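Local coordinates for protein adenylate kinase (Thermus thermophilus, PDB 3CM0) that catalyses the reversible transfer of the terminal phosphate group between ATP and AMP, yielding two ADP, and so helps maintain adenine nucleotide balance in the cell, at residues 3-8 with 105-110; 7-12 with 79-84; 21-26 with 172-177; 111-116 with 164-169. All coordinates share one frame; numbering follows the deposited sequence.

Interaction 1 (3-8 with 105-110)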
loop_
_atom_site.group_PDB
_atom_site.type_symbol
_atom_site.label_atom_id
_atom_site.label_comp_id
_atom_site.label_asym_id
_atom_site.label_seq_id
_atom_site.Cartn_x
_atom_site.Cartn_y
_atom_site.Cartn_z
ATOM N N VAL A 3 -4.443 22.596 -0.969
ATOM C CA VAL A 3 -3.222 21.761 -1.152
ATOM C C VAL A 3 -3.200 20.558 -0.231
ATOM O O VAL A 3 -3.800 20.554 0.850
ATOM C CB VAL A 3 -1.918 22.531 -0.858
ATOM C CG1 VAL A 3 -1.772 23.701 -1.810
ATOM C CG2 VAL A 3 -1.909 22.994 0.596
ATOM N N GLY A 4 -2.472 19.540 -0.664
ATOM C CA GLY A 4 -2.363 18.348 0.142
ATOM C C GLY A 4 -1.087 17.636 -0.217
ATOM O O GLY A 4 -0.365 18.039 -1.139
ATOM N N GLN A 5 -0.802 16.581 0.535
ATOM C CA GLN A 5 0.396 15.790 0.292
ATOM C C GLN A 5 0.054 14.316 0.407
ATOM O O GLN A 5 -0.725 13.895 1.271
ATOM C CB GLN A 5 1.485 16.157 1.301
ATOM C CG GLN A 5 1.916 17.591 1.199
ATOM C CD GLN A 5 3.040 17.930 2.153
ATOM O OE1 GLN A 5 3.063 17.462 3.290
ATOM N NE2 GLN A 5 3.974 18.761 1.698
ATOM N N ALA A 6 0.618 13.510 -0.487
ATOM C CA ALA A 6 0.333 12.084 -0.426
ATOM C C ALA A 6 1.634 11.292 -0.457
ATOM O O ALA A 6 2.631 11.758 -1.004
ATOM C CB ALA A 6 -0.535 11.663 -1.648
ATOM N N VAL A 7 1.598 10.122 0.177
ATOM C CA VAL A 7 2.716 9.177 0.100
ATOM C C VAL A 7 2.154 7.797 -0.190
ATOM O O VAL A 7 1.153 7.388 0.395
ATOM C CB VAL A 7 3.552 9.114 1.399
ATOM C CG1 VAL A 7 4.708 8.095 1.204
ATOM C CG2 VAL A 7 4.164 10.480 1.686
ATOM N N ILE A 8 2.794 7.062 -1.113
ATOM C CA ILE A 8 2.369 5.730 -1.447
ATOM C C ILE A 8 3.481 4.775 -1.048
ATOM O O ILE A 8 4.645 5.067 -1.314
ATOM C CB ILE A 8 2.146 5.600 -2.990
ATOM C CG1 ILE A 8 0.922 6.440 -3.405
ATOM C CG2 ILE A 8 1.931 4.162 -3.367
ATOM C CD1 ILE A 8 0.778 6.631 -4.994
ATOM N N ARG A 105 -0.105 16.916 -3.762
ATOM C CA ARG A 105 1.205 16.620 -4.310
ATOM C C ARG A 105 1.682 15.257 -3.817
ATOM O O ARG A 105 1.628 14.977 -2.616
ATOM C CB ARG A 105 2.183 17.717 -3.882
ATOM C CG ARG A 105 3.628 17.439 -4.232
ATOM C CD ARG A 105 4.481 18.691 -3.986
ATOM N NE ARG A 105 5.845 18.493 -4.456
ATOM C CZ ARG A 105 6.734 17.721 -3.842
ATOM N NH1 ARG A 105 6.396 17.087 -2.732
ATOM N NH2 ARG A 105 7.949 17.556 -4.349
ATOM N N LEU A 106 2.134 14.415 -4.751
ATOM C CA LEU A 106 2.648 13.084 -4.397
ATOM C C LEU A 106 4.113 13.304 -4.013
ATOM O O LEU A 106 4.945 13.614 -4.872
ATOM C CB LEU A 106 2.549 12.143 -5.617
ATOM C CG LEU A 106 3.091 10.722 -5.462
ATOM C CD1 LEU A 106 2.409 9.998 -4.256
ATOM C CD2 LEU A 106 2.830 9.972 -6.782
ATOM N N LEU A 107 4.407 13.196 -2.723
ATOM C CA LEU A 107 5.767 13.397 -2.200
ATOM C C LEU A 107 6.731 12.302 -2.654
ATOM O O LEU A 107 7.946 12.515 -2.758
ATOM C CB LEU A 107 5.777 13.404 -0.660
ATOM C CG LEU A 107 5.013 14.564 0.015
ATOM C CD1 LEU A 107 5.027 14.418 1.536
ATOM C CD2 LEU A 107 5.654 15.861 -0.386
ATOM N N GLY A 108 6.191 11.119 -2.870
ATOM C CA GLY A 108 7.027 10.002 -3.288
ATOM C C GLY A 108 6.299 8.679 -3.168
ATOM O O GLY A 108 5.258 8.586 -2.524
ATOM N N VAL A 109 6.823 7.671 -3.862
ATOM C CA VAL A 109 6.303 6.328 -3.800
ATOM C C VAL A 109 7.481 5.564 -3.208
ATOM O O VAL A 109 8.505 5.374 -3.848
ATOM C CB VAL A 109 5.971 5.798 -5.228
ATOM C CG1 VAL A 109 5.515 4.373 -5.171
ATOM C CG2 VAL A 109 4.823 6.676 -5.774
ATOM N N VAL A 110 7.329 5.168 -1.961
ATOM C CA VAL A 110 8.392 4.462 -1.241
ATOM C C VAL A 110 8.412 2.992 -1.641
ATOM O O VAL A 110 7.403 2.307 -1.534
ATOM C CB VAL A 110 8.143 4.578 0.277
ATOM C CG1 VAL A 110 9.195 3.765 1.065
ATOM C CG2 VAL A 110 8.182 6.026 0.658
#
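Ile8 O is approached by two groups of the neighbouring strand: Val110 N donates to it at 2.8 Å, nearly in line with the carbonyl, and Val109 CA makes a CA-H...O contact with it at 3.2 Å. The same pairing recurs upstream, where Arg105 O accepts from Ala6 N at 2.8 Å and meets Gln5 CA. Between these points the register slips: Ala6 bridges Leu106 and Ile8 bridges Val109, so strand 104-113 spends one residue more than strand 4-10. Leu107 (phi -68°, psi -30°) and Gly108 take up the excess as a beta bulge. At the backbone angles of Gly108 a CB would jam against the preceding carbonyl oxygen.

The bulge turns Leu107 toward strand 4-10, where its CD1 lies 4.0 Å from both Val7 CG2 and Gln5 CB. An alanine here would probably open a gap beside Val7 CG2 and leave the Gln5 side chain freer to turn. On the opposite face Ile8 CD1 meets Leu106 CD1 at 3.8 Å, the two side chains crossing at about a right angle. Strand 4-10 is the middle of the five-stranded parallel sheet, with 104-113 beside it at 34°, in the 2-3-1-4-5 order of the adenylate kinase CORE domain.

Interaction 2 (7-12 with 79-84)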
loop_
_atom_site.group_PDB
_atom_site.type_symbol
_atom_site.label_atom_id
_atom_site.label_comp_id
_atom_site.label_asym_id
_atom_site.label_seq_id
_atom_site.Cartn_x
_atom_site.Cartn_y
_atom_site.Cartn_z
ATOM N N VAL A 7 1.598 10.122 0.177
ATOM C CA VAL A 7 2.716 9.177 0.100
ATOM C C VAL A 7 2.154 7.797 -0.190
ATOM O O VAL A 7 1.153 7.388 0.395
ATOM C CB VAL A 7 3.552 9.114 1.399
ATOM C CG1 VAL A 7 4.708 8.095 1.204
ATOM C CG2 VAL A 7 4.164 10.480 1.686
ATOM N N ILE A 8 2.794 7.062 -1.113
ATOM C CA ILE A 8 2.369 5.730 -1.447
ATOM C C ILE A 8 3.481 4.775 -1.048
ATOM O O ILE A 8 4.645 5.067 -1.314
ATOM C CB ILE A 8 2.146 5.600 -2.990
ATOM C CG1 ILE A 8 0.922 6.440 -3.405
ATOM C CG2 ILE A 8 1.931 4.162 -3.367
ATOM C CD1 ILE A 8 0.778 6.631 -4.994
ATOM N N PHE A 9 3.132 3.680 -0.381
ATOM C CA PHE A 9 4.147 2.664 0.002
ATOM C C PHE A 9 3.986 1.372 -0.796
ATOM O O PHE A 9 2.887 0.824 -0.873
ATOM C CB PHE A 9 4.004 2.289 1.501
ATOM C CG PHE A 9 4.591 3.285 2.434
ATOM C CD1 PHE A 9 5.844 3.061 3.006
ATOM C CD2 PHE A 9 3.909 4.459 2.756
ATOM C CE1 PHE A 9 6.384 3.985 3.894
ATOM C CE2 PHE A 9 4.447 5.381 3.637
ATOM C CZ PHE A 9 5.681 5.152 4.207
ATOM N N LEU A 10 5.096 0.865 -1.360
ATOM C CA LEU A 10 5.120 -0.405 -2.093
ATOM C C LEU A 10 6.242 -1.297 -1.472
ATOM O O LEU A 10 7.272 -0.810 -0.998
ATOM C CB LEU A 10 5.439 -0.195 -3.576
ATOM C CG LEU A 10 4.484 0.699 -4.397
ATOM C CD1 LEU A 10 5.046 0.829 -5.797
ATOM C CD2 LEU A 10 3.066 0.109 -4.425
ATOM N N GLY A 11 6.024 -2.588 -1.449
ATOM C CA GLY A 11 7.057 -3.459 -0.898
ATOM C C GLY A 11 6.529 -4.861 -0.777
ATOM O O GLY A 11 5.325 -5.063 -0.679
ATOM N N PRO A 12 7.410 -5.862 -0.808
ATOM C CA PRO A 12 7.007 -7.270 -0.696
ATOM C C PRO A 12 6.658 -7.656 0.736
ATOM O O PRO A 12 6.990 -6.963 1.686
ATOM C CB PRO A 12 8.258 -8.024 -1.154
ATOM C CG PRO A 12 9.389 -7.111 -0.569
ATOM C CD PRO A 12 8.875 -5.723 -0.962
ATOM N N ARG A 79 -3.363 15.395 4.265
ATOM C CA ARG A 79 -2.198 14.470 4.264
ATOM C C ARG A 79 -2.677 13.030 4.297
ATOM O O ARG A 79 -3.310 12.598 5.266
ATOM C CB ARG A 79 -1.320 14.735 5.488
ATOM C CG ARG A 79 -0.838 16.151 5.594
ATOM C CD ARG A 79 0.064 16.262 6.827
ATOM N NE ARG A 79 0.541 17.628 7.025
ATOM C CZ ARG A 79 0.883 18.125 8.210
ATOM N NH1 ARG A 79 0.799 17.366 9.299
ATOM N NH2 ARG A 79 1.290 19.382 8.317
ATOM N N VAL A 80 -2.337 12.277 3.239
ATOM C CA VAL A 80 -2.806 10.915 3.122
ATOM C C VAL A 80 -1.673 9.952 2.734
ATOM O O VAL A 80 -0.768 10.341 1.968
ATOM C CB VAL A 80 -3.908 10.844 2.007
ATOM C CG1 VAL A 80 -3.312 11.343 0.657
ATOM C CG2 VAL A 80 -4.451 9.445 1.864
ATOM N N ILE A 81 -1.795 8.728 3.242
ATOM C CA ILE A 81 -0.875 7.605 2.962
ATOM C C ILE A 81 -1.665 6.438 2.395
ATOM O O ILE A 81 -2.774 6.101 2.849
ATOM C CB ILE A 81 -0.104 7.186 4.254
ATOM C CG1 ILE A 81 0.985 8.240 4.529
ATOM C CG2 ILE A 81 0.477 5.811 4.112
ATOM C CD1 ILE A 81 1.812 7.960 5.821
ATOM N N PHE A 82 -1.099 5.851 1.331
ATOM C CA PHE A 82 -1.664 4.696 0.686
ATOM C C PHE A 82 -0.716 3.543 0.955
ATOM O O PHE A 82 0.471 3.682 0.737
ATOM C CB PHE A 82 -1.764 4.940 -0.824
ATOM C CG PHE A 82 -2.789 6.014 -1.168
ATOM C CD1 PHE A 82 -4.133 5.677 -1.287
ATOM C CD2 PHE A 82 -2.390 7.335 -1.360
ATOM C CE1 PHE A 82 -5.079 6.648 -1.602
ATOM C CE2 PHE A 82 -3.340 8.331 -1.677
ATOM C CZ PHE A 82 -4.681 7.973 -1.801
ATOM N N ASP A 83 -1.257 2.422 1.413
ATOM C CA ASP A 83 -0.456 1.239 1.721
ATOM C C ASP A 83 -1.374 0.095 1.257
ATOM O O ASP A 83 -2.400 -0.166 1.867
ATOM C CB ASP A 83 -0.220 1.224 3.241
ATOM C CG ASP A 83 0.412 -0.051 3.731
ATOM O OD1 ASP A 83 1.232 -0.629 2.990
ATOM O OD2 ASP A 83 0.087 -0.455 4.867
ATOM N N GLY A 84 -1.026 -0.548 0.164
ATOM C CA GLY A 84 -1.891 -1.591 -0.354
ATOM C C GLY A 84 -2.726 -1.104 -1.540
ATOM O O GLY A 84 -3.630 -1.818 -2.007
#
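Phe9 and Ile81 meet on one face of the sheet, Ile8 and Phe82 on the other, and both pairs engage obliquely. Ile81 CG2 comes obliquely to the Phe9 ring, 3.9 Å from CD2 and nearly as close to CE2. Phe9 CG stands beside its own backbone N (chi1 -79°), on the side of strand 79-83, where the ring can meet Ile81 CG2; Phe82 O lies at the ring edge, near its plane. Beside this pair, Ile81 CG1 packs 4.1 Å from Val7 CB.

On the reverse face Ile8 CG1 lies 4.0 Å from Phe82 CD2, again oblique to the ring. Val80 CG2, from the same strand as Phe82, stands 3.8 Å above the plane of that ring, toward its rim, which probably limits how the ring can turn.

The parallel backbones, 15° apart, support these positions: Phe82 N donates to Val7 O at 2.9 Å, and Phe9 N to Phe82 O at 2.9 Å. Ala21 and Leu24 of helix 17-28 cover Phe9 and Ile81, while Asp83 makes salt bridges to Lys17 and Lys32. Strand 4-10 leads into the glycine-rich P-loop, whose Gly14 to Thr19 probably bind ATP, and strand 79-83 ends at Gly84, a predicted AMP-binding residue. Adjacent strands delivering both sites are typical of the adenylate kinase core.

Interaction 3 (21-26 with 172-177)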
loop_
_atom_site.group_PDB
_atom_site.type_symbol
_atom_site.label_atom_id
_atom_site.label_comp_id
_atom_site.label_asym_id
_atom_site.label_seq_id
_atom_site.Cartn_x
_atom_site.Cartn_y
_atom_site.Cartn_z
ATOM N N ALA A 21 4.576 2.601 7.166
ATOM C CA ALA A 21 3.505 3.518 6.730
ATOM C C ALA A 21 2.727 3.959 7.971
ATOM O O ALA A 21 2.362 5.117 8.111
ATOM C CB ALA A 21 2.580 2.792 5.774
ATOM N N SER A 22 2.444 3.007 8.856
ATOM C CA SER A 22 1.689 3.325 10.068
ATOM C C SER A 22 2.440 4.270 10.984
ATOM O O SER A 22 1.847 5.145 11.633
ATOM C CB SER A 22 1.335 2.041 10.805
ATOM O OG SER A 22 0.326 1.342 10.105
ATOM N N ARG A 23 3.758 4.116 11.045
ATOM C CA ARG A 23 4.537 5.002 11.885
ATOM C C ARG A 23 4.656 6.403 11.305
ATOM O O ARG A 23 4.574 7.392 12.032
ATOM C CB ARG A 23 5.923 4.424 12.147
ATOM C CG ARG A 23 6.851 5.414 12.849
ATOM C CD ARG A 23 8.038 4.666 13.408
ATOM N NE ARG A 23 9.019 5.560 14.003
ATOM C CZ ARG A 23 10.241 5.172 14.364
ATOM N NH1 ARG A 23 10.615 3.914 14.192
ATOM N NH2 ARG A 23 11.094 6.047 14.866
ATOM N N LEU A 24 4.841 6.504 9.991
ATOM C CA LEU A 24 4.944 7.821 9.377
ATOM C C LEU A 24 3.587 8.531 9.555
ATOM O O LEU A 24 3.532 9.762 9.757
ATOM C CB LEU A 24 5.236 7.676 7.870
ATOM C CG LEU A 24 5.455 8.997 7.127
ATOM C CD1 LEU A 24 6.692 9.679 7.642
ATOM C CD2 LEU A 24 5.571 8.705 5.596
ATOM N N ALA A 25 2.508 7.747 9.483
ATOM C CA ALA A 25 1.137 8.274 9.604
ATOM C C ALA A 25 0.940 8.896 10.965
ATOM O O ALA A 25 0.564 10.062 11.080
ATOM C CB ALA A 25 0.120 7.154 9.407
ATOM N N GLN A 26 1.202 8.095 11.989
ATOM C CA GLN A 26 1.056 8.522 13.381
ATOM C C GLN A 26 1.937 9.720 13.750
ATOM O O GLN A 26 1.491 10.636 14.452
ATOM C CB GLN A 26 1.352 7.340 14.307
ATOM C CG GLN A 26 0.354 6.183 14.171
ATOM C CD GLN A 26 0.660 5.012 15.098
ATOM O OE1 GLN A 26 0.822 5.189 16.304
ATOM N NE2 GLN A 26 0.727 3.810 14.539
ATOM N N THR A 172 17.345 -1.774 11.496
ATOM C CA THR A 172 16.283 -1.753 12.500
ATOM C C THR A 172 15.144 -0.889 11.981
ATOM O O THR A 172 15.325 -0.137 11.037
ATOM C CB THR A 172 16.735 -1.127 13.800
ATOM O OG1 THR A 172 17.089 0.239 13.562
ATOM C CG2 THR A 172 17.951 -1.890 14.377
ATOM N N PRO A 173 13.958 -0.990 12.594
ATOM C CA PRO A 173 12.817 -0.180 12.154
ATOM C C PRO A 173 13.194 1.291 12.160
ATOM O O PRO A 173 12.831 2.060 11.265
ATOM C CB PRO A 173 11.752 -0.501 13.202
ATOM C CG PRO A 173 12.001 -1.954 13.461
ATOM C CD PRO A 173 13.534 -1.996 13.588
ATOM N N ASP A 174 13.932 1.696 13.186
ATOM C CA ASP A 174 14.347 3.075 13.291
ATOM C C ASP A 174 15.261 3.488 12.144
ATOM O O ASP A 174 15.167 4.623 11.658
ATOM C CB ASP A 174 15.063 3.350 14.632
ATOM C CG ASP A 174 14.096 3.478 15.806
ATOM O OD1 ASP A 174 12.956 3.955 15.611
ATOM O OD2 ASP A 174 14.488 3.107 16.936
ATOM N N GLU A 175 16.177 2.607 11.741
ATOM C CA GLU A 175 17.075 2.935 10.630
ATOM C C GLU A 175 16.309 3.052 9.309
ATOM O O GLU A 175 16.554 3.960 8.521
ATOM C CB GLU A 175 18.156 1.869 10.457
ATOM C CG GLU A 175 19.005 1.702 11.734
ATOM C CD GLU A 175 20.059 0.608 11.616
ATOM O OE1 GLU A 175 19.732 -0.539 11.254
ATOM O OE2 GLU A 175 21.237 0.901 11.914
ATOM N N VAL A 176 15.415 2.114 9.068
ATOM C CA VAL A 176 14.640 2.151 7.816
ATOM C C VAL A 176 13.733 3.399 7.826
ATOM O O VAL A 176 13.604 4.127 6.819
ATOM C CB VAL A 176 13.805 0.874 7.692
ATOM C CG1 VAL A 176 12.897 0.957 6.421
ATOM C CG2 VAL A 176 14.752 -0.337 7.576
ATOM N N TYR A 177 13.125 3.673 8.976
ATOM C CA TYR A 177 12.269 4.857 9.101
ATOM C C TYR A 177 13.034 6.142 8.780
ATOM O O TYR A 177 12.543 7.039 8.067
ATOM C CB TYR A 177 11.704 4.923 10.512
ATOM C CG TYR A 177 10.690 6.022 10.706
ATOM C CD1 TYR A 177 9.456 5.980 10.039
ATOM C CD2 TYR A 177 10.954 7.095 11.546
ATOM C CE1 TYR A 177 8.516 6.986 10.215
ATOM C CE2 TYR A 177 10.003 8.118 11.729
ATOM C CZ TYR A 177 8.793 8.048 11.061
ATOM O OH TYR A 177 7.847 9.036 11.238
#
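The guanidinium of Arg23 lies flat on the Tyr177 ring, planes 19° apart, with NE 3.4 Å above the ring plane and over its centre. The guanidinium carbon sits off-centre: CZ is 4.0 Å from the ring centroid. Nearer the backbone, Arg23 CG covers the same face in a CH-pi contact, 3.5 Å from Tyr177 CE1. At the ring's edge, in its plane, is Leu24 CA.

The guanidinium's own edge faces Asp174. NH1 and NH2 both donate to its OD1, at 2.7 Å and 2.9 Å, reaching that atom from opposite faces of the carboxylate, whose plane is turned 82° from the guanidinium. Arg23 CG is anti to the backbone N (chi1 171°), and the extended chain beyond it reaches across to the second helix. Glu27, one turn on in the same helix, takes Arg23 NE in a salt bridge and hydrogen-bonds Tyr177 OH.

An alanine at Arg23 would probably leave Asp174 without its cationic mate and uncover the face of Tyr177. Thr172 and Glu175 start the second helix with a capping box, directly after Gly171, a predicted ATP-binding residue. The whole is a cation-pi stack backed by a salt bridge, fastening helix 17-28 to the C-terminal helix.

Interaction 4 (111-116 with 164-169)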
loop_
_atom_site.group_PDB
_atom_site.type_symbol
_atom_site.label_atom_id
_atom_site.label_comp_id
_atom_site.label_asym_id
_atom_site.label_seq_id
_atom_site.Cartn_x
_atom_site.Cartn_y
_atom_site.Cartn_z
ATOM N N LEU A 111 9.572 2.512 -2.114
ATOM C CA LEU A 111 9.694 1.100 -2.480
ATOM C C LEU A 111 10.732 0.518 -1.530
ATOM O O LEU A 111 11.928 0.819 -1.659
ATOM C CB LEU A 111 10.190 0.933 -3.930
ATOM C CG LEU A 111 10.383 -0.551 -4.347
ATOM C CD1 LEU A 111 9.035 -1.275 -4.444
ATOM C CD2 LEU A 111 11.042 -0.567 -5.766
ATOM N N VAL A 112 10.269 -0.279 -0.568
ATOM C CA VAL A 112 11.175 -0.877 0.412
ATOM C C VAL A 112 11.800 -2.119 -0.199
ATOM O O VAL A 112 11.103 -3.059 -0.571
ATOM C CB VAL A 112 10.417 -1.244 1.704
ATOM C CG1 VAL A 112 11.410 -1.768 2.771
ATOM C CG2 VAL A 112 9.668 0.007 2.227
ATOM N N GLU A 113 13.141 -2.124 -0.253
ATOM C CA GLU A 113 13.878 -3.213 -0.904
ATOM C C GLU A 113 14.687 -4.008 0.104
ATOM O O GLU A 113 15.398 -3.427 0.927
ATOM C CB GLU A 113 14.829 -2.608 -1.946
ATOM C CG GLU A 113 14.106 -1.764 -2.998
ATOM C CD GLU A 113 15.055 -1.217 -4.070
ATOM O OE1 GLU A 113 16.236 -0.933 -3.749
ATOM O OE2 GLU A 113 14.606 -1.035 -5.212
ATOM N N VAL A 114 14.585 -5.323 0.003
ATOM C CA VAL A 114 15.273 -6.224 0.949
ATOM C C VAL A 114 15.767 -7.418 0.156
ATOM O O VAL A 114 15.077 -7.889 -0.724
ATOM C CB VAL A 114 14.287 -6.716 2.043
ATOM C CG1 VAL A 114 14.993 -7.655 3.021
ATOM C CG2 VAL A 114 13.718 -5.499 2.813
ATOM N N PRO A 115 16.985 -7.916 0.459
ATOM C CA PRO A 115 17.510 -9.077 -0.273
ATOM C C PRO A 115 16.529 -10.234 -0.083
ATOM O O PRO A 115 16.045 -10.457 1.027
ATOM C CB PRO A 115 18.852 -9.338 0.415
ATOM C CG PRO A 115 19.274 -8.036 0.860
ATOM C CD PRO A 115 17.991 -7.360 1.372
ATOM N N GLU A 116 16.287 -11.008 -1.138
ATOM C CA GLU A 116 15.306 -12.071 -1.054
ATOM C C GLU A 116 15.639 -13.111 -0.011
ATOM O O GLU A 116 14.747 -13.626 0.641
ATOM C CB GLU A 116 15.097 -12.743 -2.417
ATOM C CG GLU A 116 14.021 -13.832 -2.348
ATOM C CD GLU A 116 13.552 -14.336 -3.710
ATOM O OE1 GLU A 116 12.905 -15.407 -3.755
ATOM O OE2 GLU A 116 13.810 -13.662 -4.727
ATOM N N LEU A 164 9.631 7.700 -7.726
ATOM C CA LEU A 164 9.925 6.455 -6.988
ATOM C C LEU A 164 11.100 6.714 -6.040
ATOM O O LEU A 164 12.121 7.293 -6.432
ATOM C CB LEU A 164 10.276 5.334 -7.975
ATOM C CG LEU A 164 10.467 3.930 -7.376
ATOM C CD1 LEU A 164 9.064 3.437 -6.928
ATOM C CD2 LEU A 164 11.032 2.948 -8.479
ATOM N N LYS A 165 10.950 6.281 -4.798
ATOM C CA LYS A 165 11.985 6.448 -3.776
ATOM C C LYS A 165 12.341 5.043 -3.302
ATOM O O LYS A 165 11.607 4.433 -2.513
ATOM C CB LYS A 165 11.435 7.250 -2.569
ATOM C CG LYS A 165 10.771 8.558 -2.921
ATOM C CD LYS A 165 11.768 9.524 -3.473
ATOM C CE LYS A 165 11.111 10.863 -3.811
ATOM N NZ LYS A 165 12.123 11.775 -4.448
ATOM N N ARG A 166 13.445 4.510 -3.822
ATOM C CA ARG A 166 13.892 3.180 -3.441
ATOM C C ARG A 166 14.611 3.349 -2.124
ATOM O O ARG A 166 15.507 4.201 -1.980
ATOM C CB ARG A 166 14.845 2.616 -4.506
ATOM C CG ARG A 166 14.177 2.393 -5.852
ATOM C CD ARG A 166 15.247 2.097 -6.925
ATOM N NE ARG A 166 14.669 1.889 -8.245
ATOM C CZ ARG A 166 14.125 0.752 -8.675
ATOM N NH1 ARG A 166 14.074 -0.321 -7.895
ATOM N NH2 ARG A 166 13.634 0.689 -9.917
ATOM N N VAL A 167 14.247 2.520 -1.157
ATOM C CA VAL A 167 14.824 2.605 0.175
ATOM C C VAL A 167 15.358 1.256 0.629
ATOM O O VAL A 167 14.761 0.211 0.351
ATOM C CB VAL A 167 13.741 3.088 1.190
ATOM C CG1 VAL A 167 14.238 2.922 2.615
ATOM C CG2 VAL A 167 13.358 4.567 0.884
ATOM N N ASP A 168 16.484 1.287 1.340
ATOM C CA ASP A 168 17.094 0.034 1.854
ATOM C C ASP A 168 16.305 -0.408 3.093
ATOM O O ASP A 168 16.312 0.260 4.118
ATOM C CB ASP A 168 18.560 0.336 2.176
ATOM C CG ASP A 168 19.291 -0.821 2.871
ATOM O OD1 ASP A 168 18.712 -1.914 2.998
ATOM O OD2 ASP A 168 20.469 -0.611 3.283
ATOM N N GLY A 169 15.617 -1.541 2.993
ATOM C CA GLY A 169 14.799 -2.006 4.108
ATOM C C GLY A 169 15.456 -2.932 5.111
ATOM O O GLY A 169 14.785 -3.499 5.987
#
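Arg166 NH1 reaches Glu113 OE2 at 2.8 Å, a salt bridge lying on the sheet face that also carries Leu111. The oxygen sits at the edge of the guanidinium, in its plane, and is met nearly along its C-O axis; the two flat groups are nevertheless turned 53° apart. OE2 also rests against the aliphatic part of the arginine, 3.5 Å from Arg166 CG. Leu111 runs beside Arg166, pointing the same way, with its CD2 3.7 Å from NH1.

Around this shell, Leu164 CD2 stands 3.5 Å above one face of the Arg166 guanidinium, toward its rim, and Glu159 forms a second salt bridge through NH2. A cation between two carboxylates, with apolar groups alongside, is likely to be held in a narrow range of positions.

The backbone sets the spacing. Leu111 N donates to Lys165 O, Val167 N to Leu111 O, and Glu113 N to Val167 O. Beyond the strand end, Gly169 N continues the pattern with a 2.8 Å bond to Glu113 O. Gly169 CA lies 3.7 Å from Val112 CG1, and a CB on Gly169 would clash with Val112 CG1 and Val114 CG2.

Strand 164-168 borders the sheet. Helix 137-160 packs over Leu111, Leu164 and Arg166, helix 173-184 covers Val167 on the other face, and Val112 hydrogen-bonds through its backbone to Leu10 of strand 4-10.

Interactions 2, 1 and 4 are successive joints of one parallel sheet, in the order 79-83, 4-10, 104-113, 164-168. Interactions 1 and 2 share Val7 and Ile8, their centres about 9 Å apart, and Leu10 N lies 2.7 Å from Val110 O. Interactions 1 and 4 divide strand 104-113, their centres about 17 Å apart, with Lys165 N 2.8 Å from Val109 O. Interaction 3 joins two helices over one face: Ala21 CB lies 3.7 Å from Phe9 CD2, and Val176 CG2 3.5 Å from Gly169 O of interaction 4. The predicted nucleotide site adjoins several: the side chains of Asp83 and Lys17 approach within about 3 Å, those of Val112 and Ala15 within about 4 Å.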